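Extracellular solute-binding protein, family 1 (Bifidobacterium longum subsp. infantis, PDB 6FTH) probably captures human milk oligosaccharides outside the cell, as the solute-binding lipoprotein that hands them to an ABC transporter. Local coordinates at residues 117-122 against 410-415; 141-146 against 334-339; 163-168 against 181-186; 189-194 against 289-294; 453-458 against 508-513. All blocks are in the same frame, centred on the assembly; numbering follows the deposited sequence.

Contact 1. Residues 117-122 against 410-415; sequences KQFFKE and SGWIPD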
# COMPACT_ATOMS: atom_id res chain seq x y z
N LYS A 117 3.70 20.13 -13.25
CA LYS A 117 5.10 20.11 -13.65
C LYS A 117 6.02 20.25 -12.45
O LYS A 117 7.08 19.60 -12.38
CB LYS A 117 5.39 21.24 -14.65
CG LYS A 117 4.93 20.97 -16.05
CD LYS A 117 5.65 21.86 -17.06
CE LYS A 117 5.30 23.31 -16.88
NZ LYS A 117 5.90 24.09 -18.03
N GLN A 118 5.66 21.10 -11.50
CA GLN A 118 6.48 21.28 -10.31
C GLN A 118 6.49 20.01 -9.47
O GLN A 118 7.54 19.59 -8.96
CB GLN A 118 5.97 22.47 -9.50
CG GLN A 118 6.84 22.84 -8.36
CD GLN A 118 8.14 23.45 -8.81
OE1 GLN A 118 8.21 24.03 -9.90
NE2 GLN A 118 9.17 23.32 -8.00
N PHE A 119 5.32 19.37 -9.32
CA PHE A 119 5.25 18.07 -8.67
C PHE A 119 6.27 17.11 -9.29
O PHE A 119 7.08 16.51 -8.59
CB PHE A 119 3.80 17.57 -8.81
CG PHE A 119 3.50 16.18 -8.25
CD1 PHE A 119 4.31 15.53 -7.33
CD2 PHE A 119 2.36 15.53 -8.70
CE1 PHE A 119 3.98 14.27 -6.86
CE2 PHE A 119 2.01 14.27 -8.21
CZ PHE A 119 2.83 13.65 -7.30
N PHE A 120 6.25 17.01 -10.62
CA PHE A 120 7.13 16.07 -11.31
C PHE A 120 8.59 16.47 -11.23
O PHE A 120 9.46 15.60 -11.23
CB PHE A 120 6.70 15.95 -12.78
CG PHE A 120 5.37 15.27 -12.98
CD1 PHE A 120 4.70 14.61 -11.93
CD2 PHE A 120 4.78 15.26 -14.23
CE1 PHE A 120 3.49 13.96 -12.16
CE2 PHE A 120 3.58 14.61 -14.46
CZ PHE A 120 2.93 13.98 -13.42
N LYS A 121 8.89 17.78 -11.18
CA LYS A 121 10.27 18.23 -10.98
C LYS A 121 10.80 17.78 -9.63
O LYS A 121 11.92 17.27 -9.52
CB LYS A 121 10.35 19.75 -11.07
CG LYS A 121 11.79 20.30 -10.84
CD LYS A 121 11.86 21.82 -10.94
CE LYS A 121 13.31 22.35 -10.97
NZ LYS A 121 14.11 21.87 -9.80
N GLU A 122 10.00 18.00 -8.57
CA GLU A 122 10.43 17.66 -7.22
C GLU A 122 10.37 16.17 -6.94
O GLU A 122 11.15 15.67 -6.13
CB GLU A 122 9.59 18.45 -6.20
CG GLU A 122 9.70 19.98 -6.36
CD GLU A 122 9.15 20.80 -5.17
OE1 GLU A 122 9.09 20.28 -4.04
OE2 GLU A 122 8.80 21.98 -5.39
N SER A 410 -6.40 14.02 -4.85
CA SER A 410 -5.80 14.24 -6.16
C SER A 410 -4.94 15.50 -6.04
O SER A 410 -5.39 16.61 -6.35
CB SER A 410 -6.87 14.44 -7.21
OG SER A 410 -7.72 13.31 -7.23
N GLY A 411 -3.70 15.32 -5.63
CA GLY A 411 -2.82 16.45 -5.37
C GLY A 411 -1.48 15.96 -4.87
O GLY A 411 -1.18 14.77 -4.95
N TRP A 412 -0.68 16.90 -4.35
CA TRP A 412 0.63 16.53 -3.84
C TRP A 412 1.02 17.44 -2.69
O TRP A 412 0.70 18.64 -2.70
CB TRP A 412 1.72 16.52 -4.91
CG TRP A 412 2.16 17.86 -5.45
CD1 TRP A 412 1.40 18.76 -6.14
CD2 TRP A 412 3.48 18.41 -5.39
NE1 TRP A 412 2.17 19.86 -6.47
CE2 TRP A 412 3.45 19.66 -6.03
CE3 TRP A 412 4.70 17.96 -4.85
CZ2 TRP A 412 4.57 20.45 -6.17
CZ3 TRP A 412 5.81 18.76 -4.96
CH2 TRP A 412 5.74 20.00 -5.62
N ILE A 413 1.69 16.86 -1.70
CA ILE A 413 2.24 17.59 -0.56
C ILE A 413 3.73 17.78 -0.82
O ILE A 413 4.50 16.80 -0.71
CB ILE A 413 1.99 16.87 0.77
CG1 ILE A 413 0.51 16.53 0.99
CG2 ILE A 413 2.52 17.73 1.93
CD1 ILE A 413 -0.45 17.69 1.01
N PRO A 414 4.19 18.99 -1.17
CA PRO A 414 5.62 19.21 -1.42
C PRO A 414 6.45 19.03 -0.16
O PRO A 414 5.98 19.27 0.96
CB PRO A 414 5.68 20.66 -1.91
CG PRO A 414 4.28 20.99 -2.38
CD PRO A 414 3.40 20.21 -1.44
N ASP A 415 7.72 18.64 -0.34
CA ASP A 415 8.61 18.46 0.81
C ASP A 415 8.83 19.76 1.61
O ASP A 415 9.14 19.71 2.82
CB ASP A 415 9.95 17.92 0.35
CG ASP A 415 9.92 16.46 -0.03
OD1 ASP A 415 8.84 15.81 -0.03
OD2 ASP A 415 11.02 15.95 -0.36
O HOH W 1 8.77 17.98 -2.87

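Contact 2. Residues 141-146 against 334-339; sequences PSSRGK and AEFEAD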
# COMPACT_ATOMS: atom_id res chain seq x y z
N PRO A 141 -0.64 10.98 -10.87
CA PRO A 141 -0.50 10.42 -9.53
C PRO A 141 -0.78 11.46 -8.45
O PRO A 141 -0.95 12.64 -8.73
CB PRO A 141 0.98 10.02 -9.51
CG PRO A 141 1.63 11.09 -10.33
CD PRO A 141 0.65 11.47 -11.40
N SER A 142 -0.80 10.99 -7.21
CA SER A 142 -0.79 11.87 -6.04
C SER A 142 0.40 11.54 -5.15
O SER A 142 0.98 10.45 -5.25
CB SER A 142 -2.07 11.68 -5.20
OG SER A 142 -2.19 10.31 -4.80
N SER A 143 0.74 12.48 -4.26
CA SER A 143 1.71 12.26 -3.19
C SER A 143 1.19 12.84 -1.89
O SER A 143 0.93 14.04 -1.82
CB SER A 143 3.06 12.91 -3.52
OG SER A 143 3.83 13.09 -2.34
N ARG A 144 1.08 12.01 -0.86
CA ARG A 144 0.75 12.50 0.47
C ARG A 144 1.97 12.91 1.27
O ARG A 144 1.86 13.20 2.47
CB ARG A 144 -0.13 11.51 1.26
CG ARG A 144 0.35 10.08 1.34
CD ARG A 144 -0.52 9.27 2.31
NE ARG A 144 -0.30 7.84 2.13
CZ ARG A 144 -0.98 6.90 2.77
NH1 ARG A 144 -1.88 7.22 3.68
NH2 ARG A 144 -0.75 5.62 2.49
N GLY A 145 3.15 12.93 0.65
CA GLY A 145 4.27 13.64 1.22
C GLY A 145 5.28 12.75 1.90
O GLY A 145 5.10 11.55 2.09
N LYS A 146 6.35 13.41 2.34
CA LYS A 146 7.56 12.70 2.76
C LYS A 146 7.39 11.90 4.05
O LYS A 146 8.19 11.00 4.31
CB LYS A 146 8.71 13.69 2.88
CG LYS A 146 8.54 14.76 3.95
CD LYS A 146 9.69 15.77 3.96
CE LYS A 146 9.60 16.79 5.07
NZ LYS A 146 8.51 17.77 4.92
N ALA A 334 4.67 4.28 0.81
CA ALA A 334 3.27 4.63 0.99
C ALA A 334 2.93 6.00 0.43
O ALA A 334 1.83 6.50 0.68
CB ALA A 334 2.94 4.60 2.48
N GLU A 335 3.81 6.60 -0.35
CA GLU A 335 3.63 8.02 -0.66
C GLU A 335 2.71 8.28 -1.85
O GLU A 335 1.87 9.18 -1.79
CB GLU A 335 5.00 8.67 -0.90
CG GLU A 335 4.92 10.18 -1.10
CD GLU A 335 6.22 10.86 -1.33
OE1 GLU A 335 7.29 10.25 -1.13
OE2 GLU A 335 6.16 12.04 -1.74
N PHE A 336 2.85 7.50 -2.94
CA PHE A 336 2.21 7.78 -4.22
C PHE A 336 1.06 6.83 -4.52
O PHE A 336 1.07 5.65 -4.17
CB PHE A 336 3.20 7.61 -5.38
CG PHE A 336 4.43 8.47 -5.29
CD1 PHE A 336 4.35 9.80 -4.94
CD2 PHE A 336 5.67 7.95 -5.57
CE1 PHE A 336 5.50 10.59 -4.86
CE2 PHE A 336 6.81 8.74 -5.49
CZ PHE A 336 6.72 10.05 -5.12
N GLU A 337 0.07 7.36 -5.25
CA GLU A 337 -1.01 6.58 -5.84
C GLU A 337 -1.13 6.99 -7.30
O GLU A 337 -0.86 8.14 -7.66
CB GLU A 337 -2.34 6.82 -5.09
CG GLU A 337 -2.32 6.38 -3.63
CD GLU A 337 -2.27 4.85 -3.47
OE1 GLU A 337 -2.70 4.11 -4.38
OE2 GLU A 337 -1.78 4.40 -2.41
N ALA A 338 -1.53 6.05 -8.15
CA ALA A 338 -1.40 6.21 -9.59
C ALA A 338 -2.69 6.51 -10.34
O ALA A 338 -2.66 6.59 -11.57
CB ALA A 338 -0.79 4.95 -10.18
N ASP A 339 -3.81 6.69 -9.64
CA ASP A 339 -5.13 6.73 -10.27
C ASP A 339 -5.88 8.03 -9.98
O ASP A 339 -7.09 8.01 -9.79
CB ASP A 339 -5.97 5.55 -9.79
CG ASP A 339 -6.34 5.64 -8.32
OD1 ASP A 339 -5.54 6.14 -7.50
OD2 ASP A 339 -7.44 5.19 -7.96
O HOH W 2 -0.89 9.80 -2.52

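Contact 3. Residues 163-168 against 181-186; sequences DKLGLQ and KAFKTE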
# COMPACT_ATOMS: atom_id res chain seq x y z
N ASP A 163 10.38 -7.37 28.23
CA ASP A 163 11.03 -6.80 29.41
C ASP A 163 10.67 -7.58 30.67
O ASP A 163 11.54 -7.90 31.49
CB ASP A 163 10.60 -5.34 29.58
CG ASP A 163 11.28 -4.40 28.57
OD1 ASP A 163 12.20 -4.82 27.86
OD2 ASP A 163 10.85 -3.23 28.53
N LYS A 164 9.38 -7.89 30.83
CA LYS A 164 8.91 -8.64 32.00
C LYS A 164 9.52 -10.03 32.08
O LYS A 164 9.76 -10.54 33.18
CB LYS A 164 7.38 -8.74 31.96
CG LYS A 164 6.70 -7.44 32.40
CD LYS A 164 5.18 -7.55 32.49
CE LYS A 164 4.58 -6.24 33.01
NZ LYS A 164 3.11 -6.28 33.07
N LEU A 165 9.79 -10.65 30.94
CA LEU A 165 10.33 -12.00 30.91
C LEU A 165 11.85 -12.04 30.83
O LEU A 165 12.43 -13.13 30.87
CB LEU A 165 9.74 -12.78 29.74
CG LEU A 165 8.22 -12.94 29.75
CD1 LEU A 165 7.78 -13.78 28.55
CD2 LEU A 165 7.77 -13.59 31.07
N GLY A 166 12.50 -10.89 30.72
CA GLY A 166 13.95 -10.87 30.62
C GLY A 166 14.45 -11.43 29.30
O GLY A 166 15.44 -12.18 29.27
N LEU A 167 13.80 -11.05 28.20
CA LEU A 167 14.16 -11.44 26.85
C LEU A 167 14.63 -10.23 26.05
O LEU A 167 14.13 -9.11 26.23
CB LEU A 167 12.95 -12.02 26.15
CG LEU A 167 12.36 -13.27 26.80
CD1 LEU A 167 10.98 -13.52 26.25
CD2 LEU A 167 13.25 -14.45 26.56
N GLN A 168 15.59 -10.46 25.16
CA GLN A 168 16.00 -9.45 24.21
C GLN A 168 15.14 -9.54 22.95
O GLN A 168 14.52 -10.56 22.67
CB GLN A 168 17.47 -9.65 23.84
CG GLN A 168 18.41 -9.42 25.02
CD GLN A 168 19.87 -9.50 24.63
OE1 GLN A 168 20.20 -9.59 23.45
NE2 GLN A 168 20.75 -9.47 25.62
N LYS A 181 7.74 -19.12 22.37
CA LYS A 181 7.46 -20.16 23.36
C LYS A 181 7.30 -19.56 24.75
O LYS A 181 6.44 -19.99 25.53
CB LYS A 181 8.58 -21.20 23.37
CG LYS A 181 8.59 -22.08 22.10
CD LYS A 181 9.74 -23.07 22.04
CE LYS A 181 9.63 -23.94 20.78
NZ LYS A 181 10.86 -24.80 20.58
N ALA A 182 8.14 -18.58 25.09
CA ALA A 182 8.02 -17.91 26.37
C ALA A 182 6.70 -17.16 26.48
O ALA A 182 6.02 -17.21 27.51
CB ALA A 182 9.19 -16.95 26.54
N PHE A 183 6.30 -16.46 25.41
CA PHE A 183 5.01 -15.80 25.40
C PHE A 183 3.89 -16.80 25.61
O PHE A 183 2.90 -16.51 26.29
CB PHE A 183 4.79 -15.07 24.06
CG PHE A 183 5.64 -13.82 23.84
CD1 PHE A 183 6.44 -13.27 24.83
CD2 PHE A 183 5.58 -13.19 22.62
CE1 PHE A 183 7.18 -12.11 24.58
CE2 PHE A 183 6.30 -12.05 22.36
CZ PHE A 183 7.10 -11.50 23.33
N LYS A 184 4.03 -17.99 25.03
CA LYS A 184 2.96 -18.96 25.10
C LYS A 184 2.78 -19.46 26.53
O LYS A 184 1.65 -19.61 26.99
CB LYS A 184 3.22 -20.12 24.15
CG LYS A 184 2.08 -21.13 24.12
CD LYS A 184 2.30 -22.28 23.18
CE LYS A 184 1.05 -23.19 23.09
NZ LYS A 184 -0.24 -22.50 22.70
N THR A 185 3.88 -19.68 27.26
CA THR A 185 3.80 -20.45 28.49
C THR A 185 4.00 -19.65 29.77
O THR A 185 3.68 -20.15 30.84
CB THR A 185 4.84 -21.58 28.50
OG1 THR A 185 6.16 -21.06 28.37
CG2 THR A 185 4.56 -22.55 27.36
N GLU A 186 4.54 -18.43 29.68
CA GLU A 186 4.93 -17.67 30.86
C GLU A 186 3.95 -16.55 31.22
O GLU A 186 4.29 -15.71 32.06
CB GLU A 186 6.37 -17.14 30.70
CG GLU A 186 7.38 -18.29 30.42
CD GLU A 186 8.79 -17.82 30.19
OE1 GLU A 186 9.08 -16.63 30.42
OE2 GLU A 186 9.62 -18.67 29.77

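Contact 4. Residues 189-194 against 289-294; sequences NGNGQA and TAKTGV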
# COMPACT_ATOMS: atom_id res chain seq x y z
N ASN A 189 1.03 -11.44 30.16
CA ASN A 189 0.02 -10.43 30.48
C ASN A 189 -0.54 -10.56 31.89
O ASN A 189 -1.37 -9.73 32.28
CB ASN A 189 -1.09 -10.32 29.42
CG ASN A 189 -2.08 -11.49 29.43
OD1 ASN A 189 -2.16 -12.27 30.38
ND2 ASN A 189 -2.90 -11.56 28.38
N GLY A 190 -0.11 -11.57 32.64
CA GLY A 190 -0.33 -11.63 34.08
C GLY A 190 -1.71 -12.07 34.53
O GLY A 190 -1.99 -11.99 35.73
N ASN A 191 -2.57 -12.52 33.64
CA ASN A 191 -3.94 -12.80 34.07
C ASN A 191 -4.16 -14.25 34.49
O ASN A 191 -5.30 -14.60 34.83
CB ASN A 191 -4.96 -12.36 33.02
CG ASN A 191 -4.83 -13.12 31.72
OD1 ASN A 191 -4.11 -14.12 31.62
ND2 ASN A 191 -5.56 -12.66 30.72
N GLY A 192 -3.11 -15.06 34.49
CA GLY A 192 -3.21 -16.48 34.79
C GLY A 192 -3.71 -17.37 33.67
O GLY A 192 -3.53 -18.59 33.75
N GLN A 193 -4.33 -16.81 32.64
CA GLN A 193 -4.88 -17.62 31.56
C GLN A 193 -3.84 -17.79 30.47
O GLN A 193 -3.02 -16.90 30.23
CB GLN A 193 -6.12 -16.95 30.96
CG GLN A 193 -7.30 -16.82 31.92
CD GLN A 193 -7.89 -18.18 32.28
OE1 GLN A 193 -8.25 -18.94 31.38
NE2 GLN A 193 -7.97 -18.49 33.57
N ALA A 194 -3.87 -18.94 29.80
CA ALA A 194 -3.04 -19.16 28.61
C ALA A 194 -3.76 -18.59 27.39
O ALA A 194 -4.19 -19.31 26.48
CB ALA A 194 -2.72 -20.64 28.43
N THR A 289 -6.05 -5.48 28.31
CA THR A 289 -5.22 -6.68 28.40
C THR A 289 -4.69 -7.01 27.01
O THR A 289 -5.47 -7.35 26.11
CB THR A 289 -6.05 -7.85 28.94
OG1 THR A 289 -6.55 -7.51 30.24
CG2 THR A 289 -5.20 -9.11 29.06
N ALA A 290 -3.38 -6.90 26.83
CA ALA A 290 -2.77 -7.29 25.57
C ALA A 290 -2.87 -8.79 25.39
O ALA A 290 -2.69 -9.56 26.34
CB ALA A 290 -1.30 -6.89 25.57
N LYS A 291 -3.11 -9.22 24.14
CA LYS A 291 -3.25 -10.63 23.80
C LYS A 291 -2.17 -11.16 22.87
O LYS A 291 -1.82 -12.34 22.97
CB LYS A 291 -4.60 -10.90 23.13
CG LYS A 291 -5.80 -10.50 23.97
CD LYS A 291 -6.07 -11.50 25.09
CE LYS A 291 -7.32 -11.09 25.85
NZ LYS A 291 -7.67 -12.07 26.93
N THR A 292 -1.62 -10.34 21.98
CA THR A 292 -0.74 -10.83 20.92
C THR A 292 0.70 -10.38 21.12
O THR A 292 0.97 -9.21 21.41
CB THR A 292 -1.26 -10.33 19.58
OG1 THR A 292 -2.60 -10.80 19.39
CG2 THR A 292 -0.39 -10.84 18.43
N GLY A 293 1.64 -11.31 20.92
CA GLY A 293 3.04 -11.02 21.11
C GLY A 293 3.68 -10.35 19.91
O GLY A 293 4.40 -9.34 20.06
N VAL A 294 3.40 -10.88 18.71
CA VAL A 294 4.03 -10.45 17.47
C VAL A 294 2.97 -10.39 16.37
O VAL A 294 2.16 -11.31 16.23
CB VAL A 294 5.17 -11.42 17.06
CG1 VAL A 294 5.68 -11.08 15.64
CG2 VAL A 294 6.31 -11.38 18.08

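Contact 5. Residues 453-458 against 508-513; sequences VNPDPT and KIWQKW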
# COMPACT_ATOMS: atom_id res chain seq x y z
N VAL A 453 7.24 0.17 -13.02
CA VAL A 453 7.39 -0.78 -14.12
C VAL A 453 6.00 -1.24 -14.53
O VAL A 453 5.36 -2.00 -13.79
CB VAL A 453 8.27 -1.97 -13.70
CG1 VAL A 453 8.39 -2.98 -14.86
CG2 VAL A 453 9.65 -1.49 -13.31
N ASN A 454 5.54 -0.77 -15.69
CA ASN A 454 4.15 -0.94 -16.14
C ASN A 454 4.15 -1.76 -17.44
O ASN A 454 4.45 -1.20 -18.50
CB ASN A 454 3.55 0.45 -16.43
CG ASN A 454 3.61 1.42 -15.23
OD1 ASN A 454 4.00 2.61 -15.37
ND2 ASN A 454 3.19 0.95 -14.08
N PRO A 455 3.80 -3.06 -17.41
CA PRO A 455 3.70 -3.82 -18.67
C PRO A 455 2.61 -3.27 -19.56
O PRO A 455 1.60 -2.74 -19.09
CB PRO A 455 3.34 -5.23 -18.20
CG PRO A 455 3.84 -5.31 -16.79
CD PRO A 455 3.59 -3.94 -16.25
N ASP A 456 2.80 -3.42 -20.87
CA ASP A 456 1.82 -2.95 -21.83
C ASP A 456 0.56 -3.80 -21.76
O ASP A 456 0.48 -4.79 -21.02
CB ASP A 456 2.44 -2.86 -23.23
CG ASP A 456 2.65 -4.21 -23.90
OD1 ASP A 456 2.30 -5.28 -23.36
OD2 ASP A 456 3.20 -4.19 -25.02
N PRO A 457 -0.50 -3.40 -22.49
CA PRO A 457 -1.78 -4.08 -22.32
C PRO A 457 -1.74 -5.54 -22.67
O PRO A 457 -2.31 -6.35 -21.93
CB PRO A 457 -2.73 -3.30 -23.24
CG PRO A 457 -2.09 -1.99 -23.42
CD PRO A 457 -0.62 -2.22 -23.37
N THR A 458 -1.04 -5.93 -23.74
CA THR A 458 -0.98 -7.33 -24.12
C THR A 458 -0.30 -8.15 -23.04
O THR A 458 -0.78 -9.21 -22.64
CB THR A 458 -0.23 -7.47 -25.45
OG1 THR A 458 -0.95 -6.82 -26.50
CG2 THR A 458 -0.06 -8.93 -25.82
N LYS A 508 9.65 -13.91 -17.40
CA LYS A 508 10.30 -13.28 -18.54
C LYS A 508 9.63 -11.96 -18.91
O LYS A 508 10.32 -11.00 -19.29
CB LYS A 508 10.31 -14.28 -19.69
CG LYS A 508 11.04 -13.81 -20.94
CD LYS A 508 11.57 -14.99 -21.83
CE LYS A 508 10.48 -15.94 -22.16
NZ LYS A 508 10.94 -16.90 -23.18
N ILE A 509 8.29 -11.88 -18.82
CA ILE A 509 7.58 -10.63 -19.08
C ILE A 509 8.02 -9.54 -18.10
O ILE A 509 8.33 -8.42 -18.49
CB ILE A 509 6.06 -10.86 -19.03
CG1 ILE A 509 5.63 -11.63 -20.28
CG2 ILE A 509 5.31 -9.54 -18.91
CD1 ILE A 509 4.16 -12.12 -20.24
N TRP A 510 8.10 -9.89 -16.80
CA TRP A 510 8.51 -8.89 -15.82
C TRP A 510 9.97 -8.50 -16.04
O TRP A 510 10.31 -7.32 -15.90
CB TRP A 510 8.28 -9.39 -14.39
CG TRP A 510 6.88 -9.13 -13.93
CD1 TRP A 510 5.93 -10.06 -13.65
CD2 TRP A 510 6.29 -7.84 -13.68
NE1 TRP A 510 4.77 -9.42 -13.24
CE2 TRP A 510 4.97 -8.07 -13.27
CE3 TRP A 510 6.74 -6.53 -13.79
CZ2 TRP A 510 4.09 -7.03 -12.94
CZ3 TRP A 510 5.87 -5.49 -13.47
CH2 TRP A 510 4.56 -5.76 -13.05
N GLN A 511 10.83 -9.46 -16.38
CA GLN A 511 12.22 -9.09 -16.67
C GLN A 511 12.28 -8.09 -17.82
O GLN A 511 13.06 -7.13 -17.79
CB GLN A 511 13.05 -10.31 -17.01
CG GLN A 511 14.51 -9.99 -17.32
CD GLN A 511 15.35 -9.76 -16.08
OE1 GLN A 511 15.59 -10.69 -15.30
NE2 GLN A 511 15.85 -8.53 -15.91
N LYS A 512 11.51 -8.34 -18.87
CA LYS A 512 11.54 -7.46 -20.04
C LYS A 512 11.15 -6.03 -19.67
O LYS A 512 11.84 -5.08 -20.03
CB LYS A 512 10.59 -8.00 -21.11
CG LYS A 512 10.53 -7.12 -22.35
CD LYS A 512 9.64 -7.69 -23.42
CE LYS A 512 8.21 -7.60 -23.02
NZ LYS A 512 7.26 -8.06 -24.10
N TRP A 513 10.03 -5.87 -18.98
CA TRP A 513 9.59 -4.51 -18.65
C TRP A 513 10.49 -3.87 -17.61
O TRP A 513 10.77 -2.67 -17.67
CB TRP A 513 8.13 -4.52 -18.21
CG TRP A 513 7.24 -4.80 -19.37
CD1 TRP A 513 6.60 -5.97 -19.65
CD2 TRP A 513 7.00 -3.94 -20.49
NE1 TRP A 513 5.95 -5.88 -20.87
CE2 TRP A 513 6.19 -4.65 -21.40
CE3 TRP A 513 7.39 -2.63 -20.80
CZ2 TRP A 513 5.73 -4.08 -22.59
CZ3 TRP A 513 6.94 -2.07 -21.99
CH2 TRP A 513 6.12 -2.80 -22.87

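Contact 1. Residues 117-122 against 410-415
An offset aromatic stack between Phe119, on helix 114-122, and Trp412, in the loop leading to strand 418-420, pins that loop to the helix. The Phe119 ring and the five-membered ring of Trp412 have centroids 4.5 Å apart, with planes 18° from parallel. The two side chains slide past each other in opposite directions, so each covers the root of the other: Trp412 CB sits over the centre of the Phe119 ring, 3.6 Å from its centroid, while Phe119 CA lies 3.4 Å from the centroid of the Trp412 six-membered ring, almost straight above it. Both are CH-pi contacts. The Phe119 torsion sets CG anti to the backbone N (chi1 177°) and carries it to the indole, 3.5 Å from Trp412 CG. Phe119 CB also packs there, 3.5 Å from Trp412 CE2. On the opposite indole face Pro414 CG approaches toward the rim, so the ring is sandwiched. At the indole edge stands the carboxylate of Glu122, turned nearly perpendicular to the ring plane, with CD 3.5 Å from Trp412 CH2. Glu122 suits this place because its oxygens have polar partners: Gln118 NE2 donates to OE2 in a nearly straight 3.0 Å bond, and a water links OE1 to Asp415 N. The Asp415 carboxylate pairs instead with Lys123. An offset stack with reciprocal CH-pi contacts thus fastens loop 410-415 to helix 114-122, probably within one lobe of the solute-binding fold.

Contact 2. Residues 141-146 against 334-339
Residues 141-143 and 336-337 run antiparallel as a short two-stranded ribbon, in which Ser142 and Glu337 form a hydrogen-bonded pair and Ser143 and Phe336 a non-hydrogen-bonded one. Ser142 N donates to Glu337 O at 2.9 Å, and Glu337 N returns a longer bond to Ser142 O. Past the strand end Arg144 N continues the ladder to Glu335 O. Chi1 of Arg144 (51°) sets CG between backbone N and carbonyl carbon; from there the extended chain reaches Ala334 O, which NE and NH2 grip side-on at 2.9 and 3.3 Å, near the guanidinium plane. Ser143, small enough to fit beside Phe336, brings CB to its ring edge (3.6 Å from CE1). Its OG, anti to the backbone N, gives a short 2.6 Å bond to Glu335 OE2, on the lone pair away from OE1. Lys123 also pairs with that oxygen, so the buried carboxylate is probably kept charged. On the other face, a water joins Ser142 OG to Glu335 O. The ribbon is its own sheet; the chain continues from 140-143 to strand 154-158 of one four-stranded sheet and from 336-337, round a corner at 338, to 339-343 of the other. Such antiparallel connecting strands are consistent with the hinge between solute-binding lobes.

Contact 3. Residues 163-168 against 181-186
Leu165 and Leu167 reach with their methyl groups for Ala182, Phe183 and Glu186, and the touch is mostly apolar, with one carboxylate oxygen lying against the leucine methyls. CD1 of Leu165 lies 4.0 Å from Ala182 CB and the same distance from Phe183 CD1, meeting the phenyl ring at its edge and in its plane. CD1 of Leu167 meets the same Ala182 CB at 3.9 Å, so the single methyl of the alanine receives two branched side chains; a small residue lets the loop after helix 159-165 come close to helix 173-185. Beside them Glu186 lays its extended chain obliquely across Leu165, with CB 3.8 Å and OE1 3.4 Å from Leu165 CD2.

The second shell sets these groups in place. After Leu165 the helix closes with a Schellman motif at Gly166, whose positive phi (69°) suits a residue without a side chain; the turn brings Leu167 back to the same side as Leu165. On the partner helix, Thr185 OG1 donates back to Lys181 O in the last turn, at 3.0 Å, an oxygen that also accepts from Thr185 N on the opposite face of its plane. Trp161, of helix 159-165, meets the Phe183 ring edge-to-face, and Leu162 packs on Phe183 and Leu167. With methyls doing most of the touching and no polar bond between the two segments, the chemistry implies cohesion by hydrophobic burial and shape.

Contact 4. Residues 189-194 against 289-294
Of the polar interactions, one bond joins the segments directly: Asn189 ND2 donates to Ala290 O at 2.9 Å. It is nearly straight (174°), enters almost along the C=O axis, and keeps the acceptor within the amide plane. The torsion that places CG of Asn189 between backbone N and carbonyl carbon (chi1 73°) carries the amide toward Ala290 O. The other end of the same amide turns back on its own loop: OD1 accepts from Asn191 N at 3.3 Å, an Asx turn. Asparagine suits this place because one amide both donates across and accepts within. ND2 has a second acceptor, Asp195 OD2, which also forms a salt bridge with Lys291 NZ.

Van der Waals contact is slight: the Thr289 methyl CG2 lies against the amide, 3.4 Å from Asn189 ND2, and also faces the side chain of Asn191.

Loop 189-194 connects helix 173-185 to strand 197-199 along the chain, and is tied to the chain entering strand 292-297, beside 197-199 in the same sheet, while Trp161 of helix 159-165 packs on Asn189 and Ala290.

Contact 5. Residues 453-458 against 508-513
In both Trp510 and Trp513, one helical turn apart, chi1 sets CG anti to the carbonyl carbon, and chi2 (113° and 105°) turns the indoles to meet residues 453-456. The result is CH-pi packing of a proline between two tryptophans, at the N-terminal lead-in to helix 457-484, which it fixes on helix 503-518. Pro455 CA stands 3.6 Å from the centroid of the Trp513 five-membered ring, squarely over the face, while CG lies over the face of the Trp510 six-membered ring, offset toward the rim. A proline suits this place, since its rigid ring offers C-H groups to both indoles. Val453 fills the angle between them, CG1 reaching Trp513 CB at 3.7 Å and Trp510 CZ3 at 3.8 Å, and its carbonyl O lies at the edge of the Trp510 ring. Asp456 occupies the N-cap of helix 457-484, where OD1 accepts from Asp459 N; a short acidic side chain suits that position, because it can accept from a first-turn N-H that has no helical carbonyl four residues back. Asp459 OD2 in turn accepts from Trp513 NE1 and pairs with Lys512 NZ. Beyond the indole rim, oblique to the ring, Asp456 CG lies 3.3 Å from Trp513 CZ2, while Asp456 N sits over the face.

How the contacts relate
Contacts 1 and 2 form one continuous patch, their centres about 9 Å apart. Ile413 N is 2.9 Å from Ser143 O, a probable hydrogen bond, so the Trp412 loop runs beside strand 140-143 as well as helix 114-122. Contacts 3 and 4 form a second patch, centres about 11 Å apart, touching where Phe183 CE2 lies 3.6 Å from Gly293 CA. The patches lie far apart: contacts 1 and 3 are about 47 Å apart by centres. Contact 5 approaches contact 2 to about 7 Å between nearest atoms. Contacts 3 and 4 are nested in the chain loop closed by contact 2, whose strands probably belong to the connection between the lobes; in relatives the sugar binds in the cleft between the lobes, as is probable here.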